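Long-range contacts in Exo beta-1,2-glucooligosaccharide sophorohydrolase (non-reducing end) (Parabacteroides distasonis ATCC 8503, PDB 5Z06), which hydrolyses linear beta-1,2-glucan and beta-1,2-glucooligosaccharides of four or more units from the non-reducing end, releasing sophorose: residues V75-F80 against E312-R317; G644-D650 against L662-Q668. All blocks are in the same frame, centred on the assembly; numbering follows the deposited sequence.

Interaction 1: V75-F80 against E312-R317; sequences VRGNDF and ENIPGR
Val-75 to Asn-78 form a type II beta turn, closed by Asn-78 N to Val-75 O (2.8 Å), whose corner lies against 312-317 with the CA atoms of Gly-77 and Gly-316 4.3 Å apart. Gly-77 has positive phi (72°), and a CB there would clash with Arg-317 N; at Gly-316 a CB would strike Asn-313 O. A cis peptide before Pro-315 bends the second backbone.

Amide side chains satisfy the backbone: Asn-313 ND2 donates to Arg-76 O (2.8 Å), and Asn-78 ND2 donates to Pro-315 O (2.9 Å) and Arg-76 O (3.2 Å). Gly-316 CA adds a CA-H...O contact to Arg-76 O (3.5 Å).

The turn belongs to the loop between strands 65-71 and 86-93 of the N-terminal beta-sandwich region, whereas 312-317 belongs to the helical part of the enzyme, so the contact joins the two parts of the chain.

Two salt bridges join the segments, one from Arg-76 within the turn and one from Asp-79 just after it. Arg-76, with chi1 and chi2 t and a bend at chi3 (m), reaches Glu-312 OE2 with NH1 (2.8 Å, a weak hydrogen bond) and Asp-592 with NH2. Arg-317 (chi1 and chi2 m) grips Asp-79 OD2 with both NE and NH2 (each 2.8 Å), while Asp-79 OD1 pairs with Lys-153. Phe-80 CE2 lies over one face of the Arg-317 guanidinium, 3.6 Å from NE. Apolar contact is slight: Val-75 CG1 lies 4.4 Å from Pro-315 CG.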
ATOM      1  N   VAL A  75      -9.606  -1.989  -4.329  1.00 32.74           N
ATOM      2  CA  VAL A  75      -8.315  -1.422  -4.031  1.00 30.60           C
ATOM      3  C   VAL A  75      -8.583   0.013  -3.636  1.00 30.45           C
ATOM      4  O   VAL A  75      -9.288   0.746  -4.358  1.00 27.80           O
ATOM      5  CB  VAL A  75      -7.385  -1.489  -5.243  1.00 31.13           C
ATOM      6  CG1 VAL A  75      -6.035  -0.884  -4.904  1.00 31.99           C
ATOM      7  CG2 VAL A  75      -7.212  -2.926  -5.715  1.00 32.33           C
ATOM      8  N   ARG A  76      -8.014   0.405  -2.497  1.00 28.10           N
ATOM      9  CA  ARG A  76      -8.143   1.757  -1.977  1.00 27.67           C
ATOM     10  C   ARG A  76      -7.923   2.766  -3.098  1.00 26.74           C
ATOM     11  O   ARG A  76      -6.949   2.668  -3.865  1.00 25.60           O
ATOM     12  CB  ARG A  76      -7.130   1.972  -0.855  1.00 28.37           C
ATOM     13  CG  ARG A  76      -7.067   3.381  -0.290  1.00 29.31           C
ATOM     14  CD  ARG A  76      -5.967   3.473   0.745  1.00 29.53           C
ATOM     15  NE  ARG A  76      -6.306   2.665   1.899  1.00 30.84           N
ATOM     16  CZ  ARG A  76      -6.835   3.101   3.042  1.00 30.48           C
ATOM     17  NH1 ARG A  76      -7.069   4.397   3.280  1.00 31.27           N
ATOM     18  NH2 ARG A  76      -7.111   2.218   3.981  1.00 29.40           N
ATOM     19  N   GLY A  77      -8.847   3.716  -3.210  1.00 27.02           N
ATOM     20  CA  GLY A  77      -8.731   4.770  -4.216  1.00 29.95           C
ATOM     21  C   GLY A  77      -8.961   4.365  -5.666  1.00 30.60           C
ATOM     22  O   GLY A  77      -8.823   5.213  -6.555  1.00 29.45           O
ATOM     23  N   ASN A  78      -9.312   3.091  -5.916  1.00 32.81           N
ATOM     24  CA  ASN A  78      -9.714   2.622  -7.250  1.00 33.63           C
ATOM     25  C   ASN A  78     -11.221   2.828  -7.304  1.00 34.51           C
ATOM     26  O   ASN A  78     -12.019   1.961  -6.910  1.00 35.96           O
ATOM     27  CB  ASN A  78      -9.350   1.149  -7.516  1.00 34.48           C
ATOM     28  CG  ASN A  78      -7.862   0.923  -7.719  1.00 32.92           C
ATOM     29  OD1 ASN A  78      -7.470   0.142  -8.582  1.00 33.53           O
ATOM     30  ND2 ASN A  78      -7.033   1.558  -6.896  1.00 31.88           N
ATOM     31  N   ASP A  79     -11.580   4.028  -7.733  1.00 34.50           N
ATOM     32  CA  ASP A  79     -12.959   4.525  -7.706  1.00 34.90           C
ATOM     33  C   ASP A  79     -13.428   5.037  -9.045  1.00 33.43           C
ATOM     34  O   ASP A  79     -14.621   5.092  -9.272  1.00 34.17           O
ATOM     35  CB  ASP A  79     -13.072   5.663  -6.674  1.00 33.34           C
ATOM     36  CG  ASP A  79     -12.554   5.252  -5.301  1.00 34.72           C
ATOM     37  OD1 ASP A  79     -12.918   4.142  -4.849  1.00 33.88           O
ATOM     38  OD2 ASP A  79     -11.764   6.015  -4.683  1.00 33.63           O
ATOM     39  N   PHE A  80     -12.492   5.423  -9.909  1.00 33.57           N
ATOM     40  CA  PHE A  80     -12.787   5.974 -11.200  1.00 36.51           C
ATOM     41  C   PHE A  80     -12.395   4.964 -12.248  1.00 36.03           C
ATOM     42  O   PHE A  80     -11.262   4.515 -12.289  1.00 37.12           O
ATOM     43  CB  PHE A  80     -12.025   7.278 -11.393  1.00 39.47           C
ATOM     44  CG  PHE A  80     -12.381   8.317 -10.378  1.00 41.93           C
ATOM     45  CD1 PHE A  80     -13.645   8.904 -10.388  1.00 45.07           C
ATOM     46  CD2 PHE A  80     -11.481   8.682  -9.379  1.00 42.96           C
ATOM     47  CE1 PHE A  80     -13.998   9.856  -9.441  1.00 46.81           C
ATOM     48  CE2 PHE A  80     -11.826   9.637  -8.435  1.00 41.97           C
ATOM     49  CZ  PHE A  80     -13.086  10.222  -8.464  1.00 45.66           C
ATOM     50  N   GLU A 312      -1.670   8.447  -1.617  1.00 24.61           N
ATOM     51  CA  GLU A 312      -2.200   7.589  -0.586  1.00 25.98           C
ATOM     52  C   GLU A 312      -1.757   6.156  -0.817  1.00 26.28           C
ATOM     53  O   GLU A 312      -1.333   5.477   0.105  1.00 27.96           O
ATOM     54  CB  GLU A 312      -3.716   7.654  -0.567  1.00 25.47           C
ATOM     55  CG  GLU A 312      -4.408   6.624   0.324  1.00 26.45           C
ATOM     56  CD  GLU A 312      -4.204   6.796   1.811  1.00 26.90           C
ATOM     57  OE1 GLU A 312      -3.266   7.509   2.254  1.00 27.76           O
ATOM     58  OE2 GLU A 312      -5.023   6.201   2.561  1.00 27.16           O
ATOM     59  N   ASN A 313      -1.894   5.702  -2.050  1.00 25.61           N
ATOM     60  CA  ASN A 313      -1.490   4.352  -2.408  1.00 26.42           C
ATOM     61  C   ASN A 313      -1.377   4.245  -3.913  1.00 25.32           C
ATOM     62  O   ASN A 313      -1.976   5.038  -4.637  1.00 26.04           O
ATOM     63  CB  ASN A 313      -2.482   3.287  -1.877  1.00 26.29           C
ATOM     64  CG  ASN A 313      -3.862   3.444  -2.448  1.00 25.83           C
ATOM     65  OD1 ASN A 313      -4.598   4.354  -2.058  1.00 25.07           O
ATOM     66  ND2 ASN A 313      -4.212   2.586  -3.404  1.00 27.36           N
ATOM     67  N   ILE A 314      -0.618   3.243  -4.344  1.00 25.98           N
ATOM     68  CA  ILE A 314      -0.430   2.899  -5.757  1.00 25.74           C
ATOM     69  C   ILE A 314      -0.658   1.385  -5.899  1.00 26.42           C
ATOM     70  O   ILE A 314      -0.018   0.592  -5.171  1.00 25.28           O
ATOM     71  CB  ILE A 314       0.984   3.300  -6.237  1.00 25.56           C
ATOM     72  CG1 ILE A 314       1.257   4.790  -5.909  1.00 25.34           C
ATOM     73  CG2 ILE A 314       1.167   3.014  -7.727  1.00 26.25           C
ATOM     74  CD1 ILE A 314       2.626   5.296  -6.366  1.00 24.21           C
ATOM     75  N   PRO A 315      -1.567   0.964  -6.781  1.00 25.92           N
ATOM     76  CA  PRO A 315      -2.397   1.839  -7.588  1.00 25.98           C
ATOM     77  C   PRO A 315      -3.559   2.376  -6.780  1.00 26.81           C
ATOM     78  O   PRO A 315      -4.258   1.612  -6.105  1.00 28.72           O
ATOM     79  CB  PRO A 315      -2.907   0.917  -8.680  1.00 26.76           C
ATOM     80  CG  PRO A 315      -2.968  -0.439  -8.032  1.00 26.60           C
ATOM     81  CD  PRO A 315      -1.818  -0.462  -7.081  1.00 27.54           C
ATOM     82  N   GLY A 316      -3.752   3.685  -6.837  1.00 26.34           N
ATOM     83  CA  GLY A 316      -4.849   4.340  -6.130  1.00 26.57           C
ATOM     84  C   GLY A 316      -5.352   5.517  -6.939  1.00 28.19           C
ATOM     85  O   GLY A 316      -5.365   5.457  -8.171  1.00 29.17           O
ATOM     86  N   ARG A 317      -5.780   6.571  -6.250  1.00 27.43           N
ATOM     87  CA  ARG A 317      -6.071   7.837  -6.898  1.00 29.67           C
ATOM     88  C   ARG A 317      -4.793   8.338  -7.500  1.00 30.45           C
ATOM     89  O   ARG A 317      -3.739   8.285  -6.876  1.00 33.69           O
ATOM     90  CB  ARG A 317      -6.576   8.876  -5.909  1.00 28.83           C
ATOM     91  CG  ARG A 317      -7.890   8.486  -5.279  1.00 29.81           C
ATOM     92  CD  ARG A 317      -9.011   8.436  -6.307  1.00 30.28           C
ATOM     93  NE  ARG A 317     -10.254   8.196  -5.595  1.00 28.57           N
ATOM     94  CZ  ARG A 317     -10.981   9.140  -5.005  1.00 29.37           C
ATOM     95  NH1 ARG A 317     -10.619  10.422  -5.053  1.00 30.74           N
ATOM     96  NH2 ARG A 317     -12.087   8.797  -4.366  1.00 28.98           N
TER

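Interaction 2: G644-D650 against L662-Q668; sequences GEYGFRD and LFMGLNQ
Leu-662 O, in a loop, accepts a hydrogen bond from Asp-650 N (3.2 Å), and Leu-662 CD1 packs 3.5 Å from Asp-650 CB. Here the backbones come close, with the CA atoms of Phe-663 and Asp-650 5.2 Å apart. Phe-663 (chi1 m) turns its flat ring into the type I turn of the two-residue hairpin Gly-644 to Gly-647. Tyr-646 CB lies over its face, 3.8 Å from the ring centroid, a CH-pi contact, and the edge of the tyrosine ring meets the same face (centroids 5.6 Å apart, planes at 71°). A CB on Gly-644 would clash with Phe-663 CZ, while Gly-647 has phi/psi of 103/-154°, which suit glycine. Met-664 N donates to water 3 (2.8 Å), which donates to Asp-650 OD1 (2.5 Å) and Gln-668 OE1 (2.6 Å). Met-664 O accepts from Asn-667 N (3.0 Å) and Gln-668 N (3.3 Å), bonds of the weakly bonded first turn leading into the helix. Asn-667 ND2 also gives Asp-650 OD1 a short bond (2.5 Å). Gln-668, long enough to reach the hairpin, offers NE2 to Tyr-646 O (2.7 Å) and Phe-648 O (3.0 Å). This buried strand-to-helix junction lies in the glycoamylase-like region, whose clan is known for (alpha/alpha)6 barrels.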
ATOM      1  N   GLY A 644       8.467  -5.929  -4.673  1.00 24.14           N
ATOM      2  CA  GLY A 644       7.941  -5.266  -5.829  1.00 24.67           C
ATOM      3  C   GLY A 644       8.740  -4.011  -6.139  1.00 24.89           C
ATOM      4  O   GLY A 644       9.800  -3.751  -5.535  1.00 23.37           O
ATOM      5  N   GLU A 645       8.148  -3.207  -7.015  1.00 23.49           N
ATOM      6  CA  GLU A 645       8.805  -2.076  -7.662  1.00 24.60           C
ATOM      7  C   GLU A 645       9.035  -0.938  -6.705  1.00 26.02           C
ATOM      8  O   GLU A 645       9.973  -0.142  -6.903  1.00 25.15           O
ATOM      9  CB  GLU A 645       7.951  -1.577  -8.833  1.00 24.98           C
ATOM     10  CG  GLU A 645       7.878  -2.542 -10.009  1.00 25.22           C
ATOM     11  CD  GLU A 645       6.949  -3.721  -9.810  1.00 24.95           C
ATOM     12  OE1 GLU A 645       6.202  -3.772  -8.825  1.00 25.63           O
ATOM     13  OE2 GLU A 645       6.955  -4.592 -10.680  1.00 25.20           O
ATOM     14  N   TYR A 646       8.166  -0.839  -5.685  1.00 26.42           N
ATOM     15  CA  TYR A 646       8.265   0.216  -4.699  1.00 25.71           C
ATOM     16  C   TYR A 646       8.598  -0.312  -3.312  1.00 25.54           C
ATOM     17  O   TYR A 646       8.277   0.312  -2.316  1.00 26.79           O
ATOM     18  CB  TYR A 646       7.010   1.068  -4.696  1.00 26.95           C
ATOM     19  CG  TYR A 646       6.786   1.904  -5.938  1.00 28.94           C
ATOM     20  CD1 TYR A 646       7.844   2.428  -6.687  1.00 31.95           C
ATOM     21  CD2 TYR A 646       5.514   2.196  -6.355  1.00 30.30           C
ATOM     22  CE1 TYR A 646       7.605   3.179  -7.813  1.00 31.65           C
ATOM     23  CE2 TYR A 646       5.280   2.968  -7.468  1.00 30.99           C
ATOM     24  CZ  TYR A 646       6.328   3.453  -8.181  1.00 30.84           C
ATOM     25  OH  TYR A 646       6.065   4.204  -9.278  1.00 34.04           O
ATOM     26  N   GLY A 647       9.306  -1.432  -3.262  1.00 24.27           N
ATOM     27  CA  GLY A 647       9.700  -2.052  -2.016  1.00 24.46           C
ATOM     28  C   GLY A 647       8.770  -3.222  -1.814  1.00 25.13           C
ATOM     29  O   GLY A 647       8.208  -3.760  -2.769  1.00 26.36           O
ATOM     30  N   PHE A 648       8.577  -3.609  -0.572  1.00 26.11           N
ATOM     31  CA  PHE A 648       7.734  -4.756  -0.306  1.00 26.75           C
ATOM     32  C   PHE A 648       6.297  -4.368  -0.485  1.00 25.54           C
ATOM     33  O   PHE A 648       5.910  -3.239  -0.203  1.00 25.81           O
ATOM     34  CB  PHE A 648       7.948  -5.327   1.084  1.00 25.56           C
ATOM     35  CG  PHE A 648       9.327  -5.826   1.310  1.00 26.64           C
ATOM     36  CD1 PHE A 648       9.682  -7.103   0.923  1.00 27.27           C
ATOM     37  CD2 PHE A 648      10.274  -5.033   1.939  1.00 26.99           C
ATOM     38  CE1 PHE A 648      10.959  -7.568   1.155  1.00 26.48           C
ATOM     39  CE2 PHE A 648      11.559  -5.498   2.155  1.00 26.08           C
ATOM     40  CZ  PHE A 648      11.897  -6.763   1.761  1.00 25.95           C
ATOM     41  N   ARG A 649       5.501  -5.329  -0.919  1.00 25.20           N
ATOM     42  CA  ARG A 649       4.074  -5.110  -0.996  1.00 27.61           C
ATOM     43  C   ARG A 649       3.522  -4.822   0.381  1.00 26.48           C
ATOM     44  O   ARG A 649       4.106  -5.180   1.385  1.00 26.97           O
ATOM     45  CB  ARG A 649       3.383  -6.296  -1.645  1.00 29.16           C
ATOM     46  CG  ARG A 649       3.862  -6.452  -3.067  1.00 29.55           C
ATOM     47  CD  ARG A 649       3.088  -7.482  -3.844  1.00 30.66           C
ATOM     48  NE  ARG A 649       3.778  -7.697  -5.102  1.00 31.91           N
ATOM     49  CZ  ARG A 649       3.683  -6.896  -6.156  1.00 32.91           C
ATOM     50  NH1 ARG A 649       2.904  -5.807  -6.130  1.00 32.38           N
ATOM     51  NH2 ARG A 649       4.371  -7.195  -7.247  1.00 33.59           N
ATOM     52  N   ASP A 650       2.404  -4.134   0.419  1.00 26.90           N
ATOM     53  CA  ASP A 650       1.913  -3.580   1.667  1.00 26.56           C
ATOM     54  C   ASP A 650       1.707  -4.598   2.780  1.00 26.93           C
ATOM     55  O   ASP A 650       1.978  -4.310   3.942  1.00 26.56           O
ATOM     56  CB  ASP A 650       0.614  -2.858   1.434  1.00 27.06           C
ATOM     57  CG  ASP A 650       0.251  -1.968   2.574  1.00 28.70           C
ATOM     58  OD1 ASP A 650       1.134  -1.198   3.006  1.00 28.65           O
ATOM     59  OD2 ASP A 650      -0.919  -2.025   3.024  1.00 31.42           O
ATOM     60  N   LEU A 662      -1.239  -3.369  -3.544  1.00 27.81           N
ATOM     61  CA  LEU A 662      -0.821  -1.977  -3.512  1.00 27.14           C
ATOM     62  C   LEU A 662       0.447  -1.760  -2.712  1.00 26.43           C
ATOM     63  O   LEU A 662       0.882  -2.614  -1.922  1.00 24.99           O
ATOM     64  CB  LEU A 662      -1.961  -1.067  -2.975  1.00 26.28           C
ATOM     65  CG  LEU A 662      -2.675  -1.384  -1.660  1.00 26.97           C
ATOM     66  CD1 LEU A 662      -1.805  -1.120  -0.445  1.00 27.74           C
ATOM     67  CD2 LEU A 662      -3.908  -0.515  -1.541  1.00 26.90           C
ATOM     68  N   PHE A 663       1.009  -0.586  -2.938  1.00 24.95           N
ATOM     69  CA  PHE A 663       1.973   0.005  -2.064  1.00 24.22           C
ATOM     70  C   PHE A 663       1.302   1.188  -1.417  1.00 24.58           C
ATOM     71  O   PHE A 663       0.592   1.970  -2.077  1.00 24.54           O
ATOM     72  CB  PHE A 663       3.170   0.465  -2.867  1.00 24.25           C
ATOM     73  CG  PHE A 663       3.811  -0.638  -3.615  1.00 24.50           C
ATOM     74  CD1 PHE A 663       4.716  -1.466  -2.987  1.00 25.11           C
ATOM     75  CD2 PHE A 663       3.458  -0.885  -4.934  1.00 24.23           C
ATOM     76  CE1 PHE A 663       5.284  -2.519  -3.671  1.00 27.15           C
ATOM     77  CE2 PHE A 663       4.035  -1.923  -5.626  1.00 26.91           C
ATOM     78  CZ  PHE A 663       4.946  -2.748  -4.997  1.00 26.09           C
ATOM     79  N   MET A 664       1.579   1.362  -0.144  1.00 25.61           N
ATOM     80  CA  MET A 664       0.849   2.326   0.665  1.00 27.53           C
ATOM     81  C   MET A 664       1.806   3.443   1.034  1.00 26.95           C
ATOM     82  O   MET A 664       2.897   3.180   1.496  1.00 24.97           O
ATOM     83  CB  MET A 664       0.339   1.618   1.905  1.00 29.94           C
ATOM     84  CG  MET A 664      -0.734   2.358   2.643  1.00 33.12           C
ATOM     85  SD  MET A 664      -2.316   2.314   1.800  1.00 32.45           S
ATOM     86  CE  MET A 664      -3.138   3.483   2.883  1.00 32.68           C
ATOM     87  N   GLY A 665       1.379   4.686   0.812  1.00 26.68           N
ATOM     88  CA  GLY A 665       2.173   5.877   1.151  1.00 25.72           C
ATOM     89  C   GLY A 665       2.604   5.903   2.598  1.00 25.87           C
ATOM     90  O   GLY A 665       3.739   6.295   2.911  1.00 26.53           O
ATOM     91  N   LEU A 666       1.695   5.510   3.486  1.00 23.91           N
ATOM     92  CA  LEU A 666       2.003   5.467   4.904  1.00 23.76           C
ATOM     93  C   LEU A 666       3.077   4.458   5.265  1.00 22.70           C
ATOM     94  O   LEU A 666       3.756   4.641   6.276  1.00 23.92           O
ATOM     95  CB  LEU A 666       0.758   5.104   5.723  1.00 24.99           C
ATOM     96  CG  LEU A 666      -0.313   6.147   5.964  1.00 24.14           C
ATOM     97  CD1 LEU A 666      -1.456   5.435   6.646  1.00 25.61           C
ATOM     98  CD2 LEU A 666       0.219   7.263   6.845  1.00 24.96           C
ATOM     99  N   ASN A 667       3.198   3.380   4.499  1.00 22.38           N
ATOM    100  CA  ASN A 667       3.969   2.222   4.950  1.00 23.24           C
ATOM    101  C   ASN A 667       5.361   2.108   4.356  1.00 23.59           C
ATOM    102  O   ASN A 667       6.218   1.424   4.919  1.00 23.39           O
ATOM    103  CB  ASN A 667       3.172   0.946   4.692  1.00 22.74           C
ATOM    104  CG  ASN A 667       1.921   0.863   5.561  1.00 22.60           C
ATOM    105  OD1 ASN A 667       1.826   1.564   6.544  1.00 22.72           O
ATOM    106  ND2 ASN A 667       0.977   0.000   5.212  1.00 21.17           N
ATOM    107  N   GLN A 668       5.613   2.767   3.246  1.00 24.09           N
ATOM    108  CA  GLN A 668       6.914   2.549   2.587  1.00 25.20           C
ATOM    109  C   GLN A 668       7.952   3.470   3.177  1.00 24.86           C
ATOM    110  O   GLN A 668       9.065   3.044   3.449  1.00 26.53           O
ATOM    111  CB  GLN A 668       6.826   2.732   1.067  1.00 24.32           C
ATOM    112  CG  GLN A 668       5.887   1.810   0.299  1.00 24.67           C
ATOM    113  CD  GLN A 668       6.046   0.348   0.645  1.00 24.95           C
ATOM    114  OE1 GLN A 668       5.506  -0.095   1.649  1.00 23.96           O
ATOM    115  NE2 GLN A 668       6.818  -0.404  -0.164  1.00 25.09           N
TER
HETATM  116  O   HOH W   1       5.863  -2.488   2.595  1.00 28.65           O
HETATM  117  O   HOH W   2       1.431  -4.665  -4.082  1.00 39.15           O
HETATM  118  O   HOH W   3       2.928  -0.557   1.312  1.00 22.15           O

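The two contacts meet at a single two-stranded antiparallel sheet: strand 313-314 belongs to interaction 1 and strand 663-664 to interaction 2. Ile-314 O lies 2.7 Å from Phe-663 N and Glu-312 O 2.9 Å from Gly-665 N, both probable hydrogen bonds, while Met-664 CE packs 3.3 Å from Glu-312 OE2. Interaction 1, partly buried between the beta-sandwich and helical regions, relies on salt bridges and amide-to-carbonyl bonds, with Phe-80 exposed at its margin. Interaction 2 is buried throughout and local in sequence; an edge-to-face aromatic pair, side-chain amide bonds to backbone carbonyls and bridging waters do the work, and the Asp-650 carboxylate takes bonds from the Asn-667 amide and a water, not from a charged partner across the segments.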